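Local atomic coordinates of enoyl-CoA hydratase/isomerase family protein (Mycobacterium tuberculosis, PDB entry 4FN7), a protein that probably catalyses the hydration of unsaturated acyl-CoA thioesters or a related enoyl-CoA isomerisation, as a member of the crotonase superfamily. Residues Arg43-Ala48 with Tyr92-Val97; Ala99-Ala104 with Val183-Ala188; Arg118-Ala123 with Gly173-Ile178. All blocks are in the same frame, centred on the assembly; numbering follows the deposited sequence.

Interaction 1: Arg43-Ala48 with Tyr92-Val97; sequences RDDVGA and YPKPVV
A Schellman motif at the end of helix 28-44 of the crotonase fold meets Lys94, in the turn that leads into strand 96-100. Asp45 is the residue with positive phi that leaves the helix, and its side chain forms a salt bridge with Lys94, OD1 to NZ at 2.8 Å. The ammonium meets OD1 on its anti side, 23° out of the carboxylate plane. The two side chains cross at about a right angle. NZ also donates to the backbone O of Val46, again at 2.8 Å. Two acceptors from consecutive residues thus grip one ammonium. The Lys94 chain is bent at chi2 (-67°), which brings CD to 3.4 Å from Val46 O; CG and CE lie close to the same oxygen. The next residues approach through backbone and small apolar groups. Gly47 O faces CD of Pro95 at 3.4 Å. Beyond the contact, Pro95 and Val97 make backbone hydrogen bonds to Leu49, the start of the parallel pairing of strands 48-52 and 96-100. Pro95 also packs on Phe195 of helix 184-195. At the strand end of the contact, Ala48 CB lies 4.1 Å from Pro95 CB and 3.4 Å from Pro95 O.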
ATOM      1  N   ARG A  43     -14.138  25.164  19.570  1.00 11.72           N
ATOM      2  CA  ARG A  43     -14.463  25.968  20.737  1.00 12.10           C
ATOM      3  C   ARG A  43     -14.809  25.088  21.936  1.00 10.95           C
ATOM      4  O   ARG A  43     -14.445  25.397  23.073  1.00 13.18           O
ATOM      5  CB  ARG A  43     -15.600  26.941  20.408  1.00 11.87           C
ATOM      6  CG  ARG A  43     -15.155  28.104  19.514  1.00 11.82           C
ATOM      7  CD  ARG A  43     -16.247  29.152  19.252  1.00 15.03           C
ATOM      8  NE  ARG A  43     -17.219  28.747  18.239  1.00 16.94           N
ATOM      9  CZ  ARG A  43     -17.171  29.067  16.945  1.00 15.61           C
ATOM     10  NH1 ARG A  43     -16.180  29.796  16.450  1.00 16.70           N
ATOM     11  NH2 ARG A  43     -18.124  28.635  16.134  1.00 16.70           N
ATOM     12  N   ASP A  44     -15.508  23.988  21.683  1.00 11.92           N
ATOM     13  CA  ASP A  44     -15.915  23.091  22.758  1.00 12.19           C
ATOM     14  C   ASP A  44     -14.767  22.184  23.214  1.00 12.71           C
ATOM     15  O   ASP A  44     -14.873  21.521  24.246  1.00 14.96           O
ATOM     16  CB  ASP A  44     -17.133  22.256  22.349  1.00 13.29           C
ATOM     17  CG  ASP A  44     -18.424  23.054  22.348  1.00 15.26           C
ATOM     18  OD1 ASP A  44     -18.460  24.159  22.930  1.00 17.08           O
ATOM     19  OD2 ASP A  44     -19.420  22.565  21.778  1.00 16.69           O
ATOM     20  N   ASP A  45     -13.676  22.169  22.449  1.00 13.05           N
ATOM     21  CA  ASP A  45     -12.486  21.384  22.792  1.00 13.09           C
ATOM     22  C   ASP A  45     -12.827  19.914  23.058  1.00 14.16           C
ATOM     23  O   ASP A  45     -12.434  19.335  24.070  1.00 15.07           O
ATOM     24  CB  ASP A  45     -11.758  22.014  23.987  1.00 15.81           C
ATOM     25  CG  ASP A  45     -10.359  21.458  24.184  1.00 17.84           C
ATOM     26  OD1 ASP A  45      -9.784  20.908  23.223  1.00 18.79           O
ATOM     27  OD2 ASP A  45      -9.819  21.583  25.309  1.00 21.78           O
ATOM     28  N   VAL A  46     -13.549  19.307  22.126  1.00 13.04           N
ATOM     29  CA  VAL A  46     -14.048  17.953  22.327  1.00 12.95           C
ATOM     30  C   VAL A  46     -12.947  16.898  22.221  1.00 12.65           C
ATOM     31  O   VAL A  46     -11.872  17.160  21.689  1.00 13.46           O
ATOM     32  CB  VAL A  46     -15.184  17.629  21.336  1.00 13.82           C
ATOM     33  CG1 VAL A  46     -16.326  18.629  21.503  1.00 16.18           C
ATOM     34  CG2 VAL A  46     -14.665  17.619  19.905  1.00 15.46           C
ATOM     35  N   GLY A  47     -13.219  15.706  22.739  1.00 12.18           N
ATOM     36  CA  GLY A  47     -12.252  14.622  22.697  1.00 12.37           C
ATOM     37  C   GLY A  47     -12.112  13.965  21.329  1.00 10.58           C
ATOM     38  O   GLY A  47     -11.053  13.442  20.996  1.00 11.92           O
ATOM     39  N   ALA A  48     -13.190  13.971  20.551  1.00 11.55           N
ATOM     40  CA  ALA A  48     -13.188  13.378  19.218  1.00 10.17           C
ATOM     41  C   ALA A  48     -14.391  13.874  18.427  1.00 10.84           C
ATOM     42  O   ALA A  48     -15.361  14.371  19.004  1.00 12.44           O
ATOM     43  CB  ALA A  48     -13.190  11.858  19.302  1.00 11.10           C
ATOM     44  N   TYR A  92      -6.558  17.368  11.787  1.00  8.92           N
ATOM     45  CA  TYR A  92      -7.315  17.695  12.993  1.00  9.51           C
ATOM     46  C   TYR A  92      -6.659  17.102  14.240  1.00  9.64           C
ATOM     47  O   TYR A  92      -6.281  15.939  14.240  1.00  9.80           O
ATOM     48  CB  TYR A  92      -8.769  17.226  12.850  1.00  9.93           C
ATOM     49  CG  TYR A  92      -9.695  17.974  13.771  1.00 10.16           C
ATOM     50  CD1 TYR A  92      -9.997  19.309  13.536  1.00 10.40           C
ATOM     51  CD2 TYR A  92     -10.238  17.366  14.894  1.00 10.15           C
ATOM     52  CE1 TYR A  92     -10.821  20.017  14.390  1.00 10.11           C
ATOM     53  CE2 TYR A  92     -11.068  18.068  15.750  1.00 10.43           C
ATOM     54  CZ  TYR A  92     -11.352  19.390  15.491  1.00 10.45           C
ATOM     55  OH  TYR A  92     -12.168  20.085  16.355  1.00 12.25           O
ATOM     56  N   PRO A  93      -6.528  17.905  15.313  1.00  9.91           N
ATOM     57  CA  PRO A  93      -5.765  17.416  16.471  1.00 10.20           C
ATOM     58  C   PRO A  93      -6.502  16.401  17.351  1.00  9.82           C
ATOM     59  O   PRO A  93      -5.910  15.905  18.310  1.00 11.48           O
ATOM     60  CB  PRO A  93      -5.459  18.698  17.259  1.00 11.61           C
ATOM     61  CG  PRO A  93      -6.517  19.634  16.868  1.00 13.80           C
ATOM     62  CD  PRO A  93      -6.880  19.329  15.440  1.00 11.84           C
ATOM     63  N   LYS A  94      -7.762  16.106  17.044  1.00 10.10           N
ATOM     64  CA  LYS A  94      -8.520  15.100  17.774  1.00 10.11           C
ATOM     65  C   LYS A  94      -8.878  13.971  16.823  1.00  9.63           C
ATOM     66  O   LYS A  94      -8.966  14.189  15.608  1.00 10.36           O
ATOM     67  CB  LYS A  94      -9.817  15.699  18.320  1.00 11.11           C
ATOM     68  CG  LYS A  94      -9.662  17.061  18.963  1.00 11.48           C
ATOM     69  CD  LYS A  94      -8.838  17.016  20.248  1.00 11.46           C
ATOM     70  CE  LYS A  94      -8.639  18.411  20.829  1.00 13.22           C
ATOM     71  NZ  LYS A  94      -9.935  19.077  21.125  1.00 14.40           N
ATOM     72  N   PRO A  95      -9.109  12.764  17.360  1.00  9.50           N
ATOM     73  CA  PRO A  95      -9.544  11.693  16.461  1.00  9.53           C
ATOM     74  C   PRO A  95     -10.847  12.054  15.746  1.00  9.74           C
ATOM     75  O   PRO A  95     -11.748  12.661  16.343  1.00 10.20           O
ATOM     76  CB  PRO A  95      -9.761  10.512  17.405  1.00 10.41           C
ATOM     77  CG  PRO A  95      -8.823  10.774  18.549  1.00 10.82           C
ATOM     78  CD  PRO A  95      -8.862  12.274  18.729  1.00 10.79           C
ATOM     79  N   VAL A  96     -10.936  11.676  14.472  1.00  8.66           N
ATOM     80  CA  VAL A  96     -12.094  11.949  13.640  1.00  9.17           C
ATOM     81  C   VAL A  96     -12.629  10.615  13.140  1.00  8.78           C
ATOM     82  O   VAL A  96     -11.908   9.843  12.490  1.00  9.37           O
ATOM     83  CB  VAL A  96     -11.711  12.816  12.420  1.00  8.79           C
ATOM     84  CG1 VAL A  96     -12.918  13.021  11.502  1.00 10.75           C
ATOM     85  CG2 VAL A  96     -11.125  14.153  12.875  1.00 10.96           C
ATOM     86  N   VAL A  97     -13.889  10.338  13.449  1.00  8.79           N
ATOM     87  CA  VAL A  97     -14.512   9.090  13.026  1.00  8.32           C
ATOM     88  C   VAL A  97     -15.647   9.381  12.070  1.00  7.72           C
ATOM     89  O   VAL A  97     -16.529  10.176  12.371  1.00  9.91           O
ATOM     90  CB  VAL A  97     -15.046   8.278  14.228  1.00  9.88           C
ATOM     91  CG1 VAL A  97     -15.613   6.943  13.760  1.00 10.70           C
ATOM     92  CG2 VAL A  97     -13.939   8.053  15.242  1.00 11.68           C
TER

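Interaction 2: Ala99-Ala104 with Val183-Ala188; sequences ACTGHA and VVVSRA
Ala99 CB meets Ala188 CB at 3.8 Å, where the first turns of helix 184-195 pack on strand 96-100 of the crotonase-fold sheet. This helix-on-sheet contact is apolar. Ala99 points its methyl at the helix and touches three residues of it. Besides Ala188, which it meets methyl to methyl, it reaches Val184 CG1 at 4.1 Å and Val185 CG2 at 4.2 Å. Val184 and Ala188 are one helical turn apart, and the backbone bond from Ala188 N to Val184 O joins them. The closest CA atoms of strand and helix are those of Ala99 and Val185, 5.4 Å apart. Val184 carries CG1 anti to its backbone N (chi1 167°), and this methyl rests against the backbone of Cys100, 3.6 Å from its O. Farther along the chain, Thr101 CG2 touches Val185 CG2 at 3.6 Å. The threonine is held from its other branch. Its OG1 is hydrogen-bonded to Asn54 O, with a weak bond to Val57 O, so the hydroxyl is bonded away from the helix and the methyl faces Val185. Strand 48-52 adds Thr52 against Ala99 and Val50 against Ala188. Val183 is the N-cap residue of the helix. Its O accepts the first-turn bond from Arg187 N at 2.8 Å.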
ATOM      1  N   ALA A  99     -18.953   8.255  10.113  1.00  9.90           N
ATOM      2  CA  ALA A  99     -20.096   7.355  10.030  1.00 11.07           C
ATOM      3  C   ALA A  99     -20.650   7.428   8.616  1.00 10.25           C
ATOM      4  O   ALA A  99     -21.429   8.322   8.285  1.00 11.21           O
ATOM      5  CB  ALA A  99     -21.160   7.756  11.035  1.00 11.01           C
ATOM      6  N   CYS A 100     -20.215   6.491   7.780  1.00 10.53           N
ATOM      7  CA  CYS A 100     -20.635   6.439   6.393  1.00 10.61           C
ATOM      8  C   CYS A 100     -22.021   5.804   6.320  1.00 10.58           C
ATOM      9  O   CYS A 100     -22.151   4.582   6.323  1.00 11.01           O
ATOM     10  CB  CYS A 100     -19.625   5.621   5.597  1.00 11.75           C
ATOM     11  SG  CYS A 100     -19.770   5.787   3.826  1.00 12.13           S
ATOM     12  N   THR A 101     -23.051   6.645   6.267  1.00 11.39           N
ATOM     13  CA  THR A 101     -24.429   6.213   6.476  1.00 12.41           C
ATOM     14  C   THR A 101     -25.151   5.924   5.164  1.00 12.05           C
ATOM     15  O   THR A 101     -26.340   5.597   5.143  1.00 12.85           O
ATOM     16  CB  THR A 101     -25.201   7.281   7.267  1.00 12.92           C
ATOM     17  OG1 THR A 101     -24.951   8.571   6.691  1.00 13.17           O
ATOM     18  CG2 THR A 101     -24.743   7.297   8.720  1.00 13.45           C
ATOM     19  N   GLY A 102     -24.411   6.057   4.072  1.00 10.93           N
ATOM     20  CA  GLY A 102     -24.893   5.731   2.746  1.00 11.29           C
ATOM     21  C   GLY A 102     -23.709   5.847   1.815  1.00 11.18           C
ATOM     22  O   GLY A 102     -22.563   5.890   2.252  1.00 11.48           O
ATOM     23  N   HIS A 103     -23.965   5.930   0.523  1.00 11.88           N
ATOM     24  CA  HIS A 103     -22.891   5.975  -0.460  0.50 11.43           C
ATOM     25  C   HIS A 103     -22.026   7.221  -0.335  1.00 11.51           C
ATOM     26  O   HIS A 103     -22.486   8.263   0.139  1.00 11.08           O
ATOM     27  CB  HIS A 103     -23.488   5.858  -1.856  0.50 13.63           C
ATOM     28  CG  HIS A 103     -24.459   4.731  -1.976  0.50 16.53           C
ATOM     29  ND1 HIS A 103     -24.067   3.412  -1.904  0.50 19.81           N
ATOM     30  CD2 HIS A 103     -25.805   4.718  -2.108  0.50 18.46           C
ATOM     31  CE1 HIS A 103     -25.126   2.634  -2.011  0.50 17.46           C
ATOM     32  NE2 HIS A 103     -26.195   3.401  -2.137  0.50 19.62           N
ATOM     33  N   ALA A 104     -20.778   7.104  -0.766  1.00  9.99           N
ATOM     34  CA  ALA A 104     -19.825   8.200  -0.702  1.00  9.10           C
ATOM     35  C   ALA A 104     -19.148   8.294  -2.059  1.00  9.56           C
ATOM     36  O   ALA A 104     -18.355   7.422  -2.431  1.00 10.38           O
ATOM     37  CB  ALA A 104     -18.795   7.958   0.410  1.00  9.75           C
ATOM     38  N   VAL A 183     -26.490   0.316  13.099  1.00 15.73           N
ATOM     39  CA  VAL A 183     -25.508   0.632  14.134  1.00 17.34           C
ATOM     40  C   VAL A 183     -24.263   1.353  13.615  1.00 14.36           C
ATOM     41  O   VAL A 183     -23.302   1.528  14.355  1.00 15.10           O
ATOM     42  CB  VAL A 183     -25.088  -0.608  14.964  1.00 21.86           C
ATOM     43  CG1 VAL A 183     -26.287  -1.194  15.700  1.00 23.41           C
ATOM     44  CG2 VAL A 183     -24.424  -1.651  14.082  1.00 22.83           C
ATOM     45  N   VAL A 184     -24.271   1.781  12.354  1.00 13.33           N
ATOM     46  CA  VAL A 184     -23.127   2.536  11.825  1.00 12.53           C
ATOM     47  C   VAL A 184     -22.825   3.759  12.697  1.00 12.19           C
ATOM     48  O   VAL A 184     -21.691   3.967  13.114  1.00 11.95           O
ATOM     49  CB  VAL A 184     -23.333   2.944  10.344  1.00 12.06           C
ATOM     50  CG1 VAL A 184     -22.296   3.992   9.903  1.00 13.14           C
ATOM     51  CG2 VAL A 184     -23.268   1.710   9.444  1.00 13.41           C
ATOM     52  N   VAL A 185     -23.850   4.548  12.994  1.00 12.39           N
ATOM     53  CA  VAL A 185     -23.644   5.768  13.765  1.00 11.79           C
ATOM     54  C   VAL A 185     -23.251   5.462  15.206  1.00 12.51           C
ATOM     55  O   VAL A 185     -22.296   6.033  15.728  1.00 13.06           O
ATOM     56  CB  VAL A 185     -24.884   6.680  13.722  1.00 12.83           C
ATOM     57  CG1 VAL A 185     -24.723   7.846  14.690  1.00 14.57           C
ATOM     58  CG2 VAL A 185     -25.108   7.176  12.297  1.00 13.69           C
ATOM     59  N   SER A 186     -23.974   4.556  15.853  1.00 13.42           N
ATOM     60  CA  SER A 186     -23.669   4.259  17.249  1.00 14.64           C
ATOM     61  C   SER A 186     -22.278   3.639  17.387  1.00 13.79           C
ATOM     62  O   SER A 186     -21.553   3.922  18.337  1.00 14.73           O
ATOM     63  CB  SER A 186     -24.749   3.380  17.893  1.00 17.36           C
ATOM     64  OG  SER A 186     -24.878   2.147  17.219  1.00 19.25           O
ATOM     65  N   ARG A 187     -21.892   2.817  16.419  1.00 13.42           N
ATOM     66  CA  ARG A 187     -20.561   2.230  16.436  1.00 13.35           C
ATOM     67  C   ARG A 187     -19.493   3.306  16.216  1.00 12.94           C
ATOM     68  O   ARG A 187     -18.454   3.303  16.875  1.00 13.68           O
ATOM     69  CB  ARG A 187     -20.446   1.113  15.402  1.00 15.25           C
ATOM     70  CG  ARG A 187     -19.060   0.543  15.268  1.00 17.21           C
ATOM     71  CD  ARG A 187     -18.522  -0.032  16.575  1.00 19.28           C
ATOM     72  NE  ARG A 187     -17.101  -0.290  16.405  1.00 21.54           N
ATOM     73  CZ  ARG A 187     -16.168  -0.079  17.323  1.00 20.85           C
ATOM     74  NH1 ARG A 187     -16.495   0.371  18.528  1.00 20.63           N
ATOM     75  NH2 ARG A 187     -14.900  -0.330  17.030  1.00 23.10           N
ATOM     76  N   ALA A 188     -19.749   4.231  15.295  1.00 11.76           N
ATOM     77  CA  ALA A 188     -18.843   5.358  15.089  1.00 11.50           C
ATOM     78  C   ALA A 188     -18.660   6.160  16.381  1.00 10.78           C
ATOM     79  O   ALA A 188     -17.542   6.544  16.724  1.00 11.15           O
ATOM     80  CB  ALA A 188     -19.340   6.263  13.958  1.00 12.23           C
TER

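Interaction 3: Arg118-Ala123 with Gly173-Ile178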
ATOM      1  N   ARG A 118     -13.151   4.858   9.831  1.00  8.31           N
ATOM      2  CA  ARG A 118     -14.277   5.005   8.911  1.00  8.28           C
ATOM      3  C   ARG A 118     -15.158   3.765   8.963  1.00  9.77           C
ATOM      4  O   ARG A 118     -14.693   2.662   8.687  1.00  9.41           O
ATOM      5  CB  ARG A 118     -13.747   5.212   7.490  1.00  9.44           C
ATOM      6  CG  ARG A 118     -12.827   6.421   7.359  1.00  9.13           C
ATOM      7  CD  ARG A 118     -11.919   6.297   6.137  1.00 10.64           C
ATOM      8  NE  ARG A 118     -11.013   5.164   6.277  1.00  9.40           N
ATOM      9  CZ  ARG A 118     -10.199   4.734   5.322  1.00  9.68           C
ATOM     10  NH1 ARG A 118     -10.192   5.327   4.131  1.00  9.90           N
ATOM     11  NH2 ARG A 118      -9.403   3.698   5.548  1.00  9.70           N
ATOM     12  N   VAL A 119     -16.426   3.958   9.322  1.00  9.90           N
ATOM     13  CA  VAL A 119     -17.362   2.858   9.503  1.00 10.65           C
ATOM     14  C   VAL A 119     -18.447   2.940   8.444  1.00 10.40           C
ATOM     15  O   VAL A 119     -19.006   4.011   8.228  1.00 10.93           O
ATOM     16  CB  VAL A 119     -18.042   2.932  10.894  1.00 11.51           C
ATOM     17  CG1 VAL A 119     -18.918   1.711  11.124  1.00 11.93           C
ATOM     18  CG2 VAL A 119     -16.993   3.045  11.990  1.00 12.14           C
ATOM     19  N   ALA A 120     -18.752   1.816   7.794  1.00  9.45           N
ATOM     20  CA  ALA A 120     -19.827   1.782   6.803  1.00  9.04           C
ATOM     21  C   ALA A 120     -20.586   0.474   6.894  1.00 11.14           C
ATOM     22  O   ALA A 120     -20.145  -0.458   7.555  1.00 13.45           O
ATOM     23  CB  ALA A 120     -19.263   1.960   5.400  1.00 11.82           C
ATOM     24  N   ALA A 121     -21.739   0.411   6.233  1.00 11.48           N
ATOM     25  CA  ALA A 121     -22.460  -0.846   6.077  1.00 11.26           C
ATOM     26  C   ALA A 121     -21.997  -1.554   4.808  1.00 12.79           C
ATOM     27  O   ALA A 121     -21.423  -0.931   3.915  1.00 12.16           O
ATOM     28  CB  ALA A 121     -23.959  -0.605   6.036  1.00 12.87           C
ATOM     29  N   HIS A 122     -22.246  -2.855   4.747  1.00 13.29           N
ATOM     30  CA  HIS A 122     -21.774  -3.703   3.661  1.00 15.17           C
ATOM     31  C   HIS A 122     -22.140  -3.180   2.282  1.00 15.65           C
ATOM     32  O   HIS A 122     -21.328  -3.228   1.362  1.00 17.68           O
ATOM     33  CB  HIS A 122     -22.328  -5.122   3.814  1.00 19.76           C
ATOM     34  CG  HIS A 122     -22.132  -5.976   2.600  1.00 26.60           C
ATOM     35  ND1 HIS A 122     -23.118  -6.165   1.656  1.00 30.44           N
ATOM     36  CD2 HIS A 122     -21.059  -6.678   2.169  1.00 29.13           C
ATOM     37  CE1 HIS A 122     -22.664  -6.954   0.698  1.00 31.72           C
ATOM     38  NE2 HIS A 122     -21.416  -7.279   0.985  1.00 31.37           N
ATOM     39  N   ALA A 123     -23.367  -2.693   2.136  1.00 15.54           N
ATOM     40  CA  ALA A 123     -23.886  -2.357   0.812  1.00 17.15           C
ATOM     41  C   ALA A 123     -23.505  -0.964   0.305  1.00 16.01           C
ATOM     42  O   ALA A 123     -23.751  -0.639  -0.862  1.00 18.44           O
ATOM     43  CB  ALA A 123     -25.402  -2.538   0.778  1.00 20.39           C
ATOM     44  N   GLY A 173      -8.937  -0.176   1.447  1.00  9.66           N
ATOM     45  CA  GLY A 173      -8.585   0.954   2.288  1.00  9.25           C
ATOM     46  C   GLY A 173      -9.494   2.163   2.130  1.00  9.23           C
ATOM     47  O   GLY A 173      -9.107   3.275   2.484  1.00  9.84           O
ATOM     48  N   PHE A 174     -10.699   1.958   1.601  1.00  9.87           N
ATOM     49  CA  PHE A 174     -11.708   3.020   1.566  1.00 10.59           C
ATOM     50  C   PHE A 174     -12.530   3.102   2.860  1.00  9.76           C
ATOM     51  O   PHE A 174     -13.190   4.105   3.113  1.00 12.92           O
ATOM     52  CB  PHE A 174     -12.644   2.854   0.366  1.00 10.60           C
ATOM     53  CG  PHE A 174     -12.417   3.850  -0.748  1.00  9.84           C
ATOM     54  CD1 PHE A 174     -12.135   5.183  -0.482  1.00 10.33           C
ATOM     55  CD2 PHE A 174     -12.502   3.448  -2.071  1.00 11.12           C
ATOM     56  CE1 PHE A 174     -11.944   6.093  -1.522  1.00 10.34           C
ATOM     57  CE2 PHE A 174     -12.319   4.353  -3.106  1.00 10.65           C
ATOM     58  CZ  PHE A 174     -12.046   5.672  -2.834  1.00 10.39           C
ATOM     59  N   ILE A 175     -12.504   2.037   3.660  1.00  9.19           N
ATOM     60  CA  ILE A 175     -13.144   2.045   4.975  0.62  9.46           C
ATOM     61  C   ILE A 175     -12.349   1.157   5.909  1.00  9.71           C
ATOM     62  O   ILE A 175     -11.521   0.358   5.464  1.00 11.04           O
ATOM     63  CB  ILE A 175     -14.599   1.542   4.953  0.62 10.81           C
ATOM     64  CG1 ILE A 175     -14.668   0.093   4.472  0.62  9.18           C
ATOM     65  CG2 ILE A 175     -15.468   2.439   4.112  0.62  9.60           C
ATOM     66  CD1 ILE A 175     -16.026  -0.515   4.640  0.62 10.96           C
ATOM     67  N   ASP A 176     -12.569   1.319   7.216  1.00  9.23           N
ATOM     68  CA  ASP A 176     -11.826   0.551   8.219  1.00  9.64           C
ATOM     69  C   ASP A 176     -12.666  -0.492   8.940  1.00 11.63           C
ATOM     70  O   ASP A 176     -12.124  -1.419   9.542  1.00 12.60           O
ATOM     71  CB  ASP A 176     -11.210   1.477   9.266  1.00 10.22           C
ATOM     72  CG  ASP A 176     -10.387   2.563   8.647  1.00 10.06           C
ATOM     73  OD1 ASP A 176      -9.314   2.245   8.087  1.00  9.88           O
ATOM     74  OD2 ASP A 176     -10.823   3.725   8.711  1.00  9.61           O
ATOM     75  N   GLU A 177     -13.982  -0.331   8.902  1.00  9.83           N
ATOM     76  CA  GLU A 177     -14.853  -1.216   9.658  1.00 10.06           C
ATOM     77  C   GLU A 177     -16.221  -1.305   9.007  1.00 10.91           C
ATOM     78  O   GLU A 177     -16.759  -0.307   8.525  1.00 12.04           O
ATOM     79  CB  GLU A 177     -15.001  -0.731  11.112  1.00 11.31           C
ATOM     80  CG  GLU A 177     -15.954  -1.581  11.953  1.00 12.62           C
ATOM     81  CD  GLU A 177     -16.030  -1.154  13.419  1.00 16.98           C
ATOM     82  OE1 GLU A 177     -15.312  -0.215  13.826  1.00 16.98           O
ATOM     83  OE2 GLU A 177     -16.820  -1.768  14.171  1.00 20.38           O
ATOM     84  N   ILE A 178     -16.779  -2.510   9.011  1.00 11.25           N
ATOM     85  CA  ILE A 178     -18.133  -2.728   8.524  0.54 12.39           C
ATOM     86  C   ILE A 178     -19.068  -2.987   9.704  1.00 11.90           C
ATOM     87  O   ILE A 178     -18.731  -3.743  10.619  1.00 15.42           O
ATOM     88  CB  ILE A 178     -18.185  -3.922   7.546  0.54 13.30           C
ATOM     89  CG1 ILE A 178     -17.161  -3.727   6.424  0.54 13.11           C
ATOM     90  CG2 ILE A 178     -19.589  -4.093   6.979  0.54 14.57           C
ATOM     91  CD1 ILE A 178     -16.965  -4.954   5.552  0.54 13.85           C
TER
HETATM   92  O   HOH W   1     -12.360   6.553   2.872  0.85 11.63           O
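Arg118-Ala120 and Glu177-Ile178 pair as parallel strands, with Val119 opposite Glu177 and Ala120 opposite Ile178. Ala120 N donates to Glu177 O at 3.0 Å. Arg118 O accepts a bond from Asp176 N and a weak one from Glu177 N. The main side-chain feature is the grip of Arg118 on Asp176. NE reaches OD2 at 2.8 Å and NH2 reaches OD1 at 2.9 Å, both nearly straight at 174°. Both acceptors lie in the guanidinium plane, but they are met from above the carboxylate plane, and the two planes are 45° apart. A bend at chi3 (-64°) sets NE for this side-on grip. OD2 also takes a weak bond from Arg118 N. At the edge between NH1 and NH2, Gly173 O accepts from NH1 at 2.8 Å and weakly from NH2. The backbone of Phe174 and Ile175 lies over one guanidinium face. A water joins NH1 to Phe174 O. The buried charge is thus well supplied with acceptors, and Ser152 of a neighbouring subunit is hydrogen-bonded to NH2. On the Ala120 side of the sheet, Ala120 CB touches Ile175 CG2 at 4.0 Å in the modelled conformer. Glu177 lies beside Val119, and its carboxylate is held by Arg187 and His117. Gly173 is the positive-phi residue of the Schellman motif that ends helix 166-172. The arrangement is a helix leading into a short parallel edge strand of the crotonase-fold sheet, beside a subunit interface.

The three contacts lie in one crotonase domain and share its mixed sheet, in which strands 48-52, 96-100, 117-120 and 177-178 are successive neighbours. Interactions 1 and 2 use the two ends of strand 96-100, with centres about 18 Å apart. They touch where Val97 packs on Ala188. Interactions 2 and 3 are closer, with centres about 8 Å apart, and the Arg187-Glu177 salt bridge joins them. Interaction 1 closes before the others open along the chain. Interaction 3 is nested in the loop closed by interaction 2: strand 177-178 comes shortly before helix 184-195 in the chain, and the helix packs on strand 96-100. Interaction 3 also reaches a second subunit.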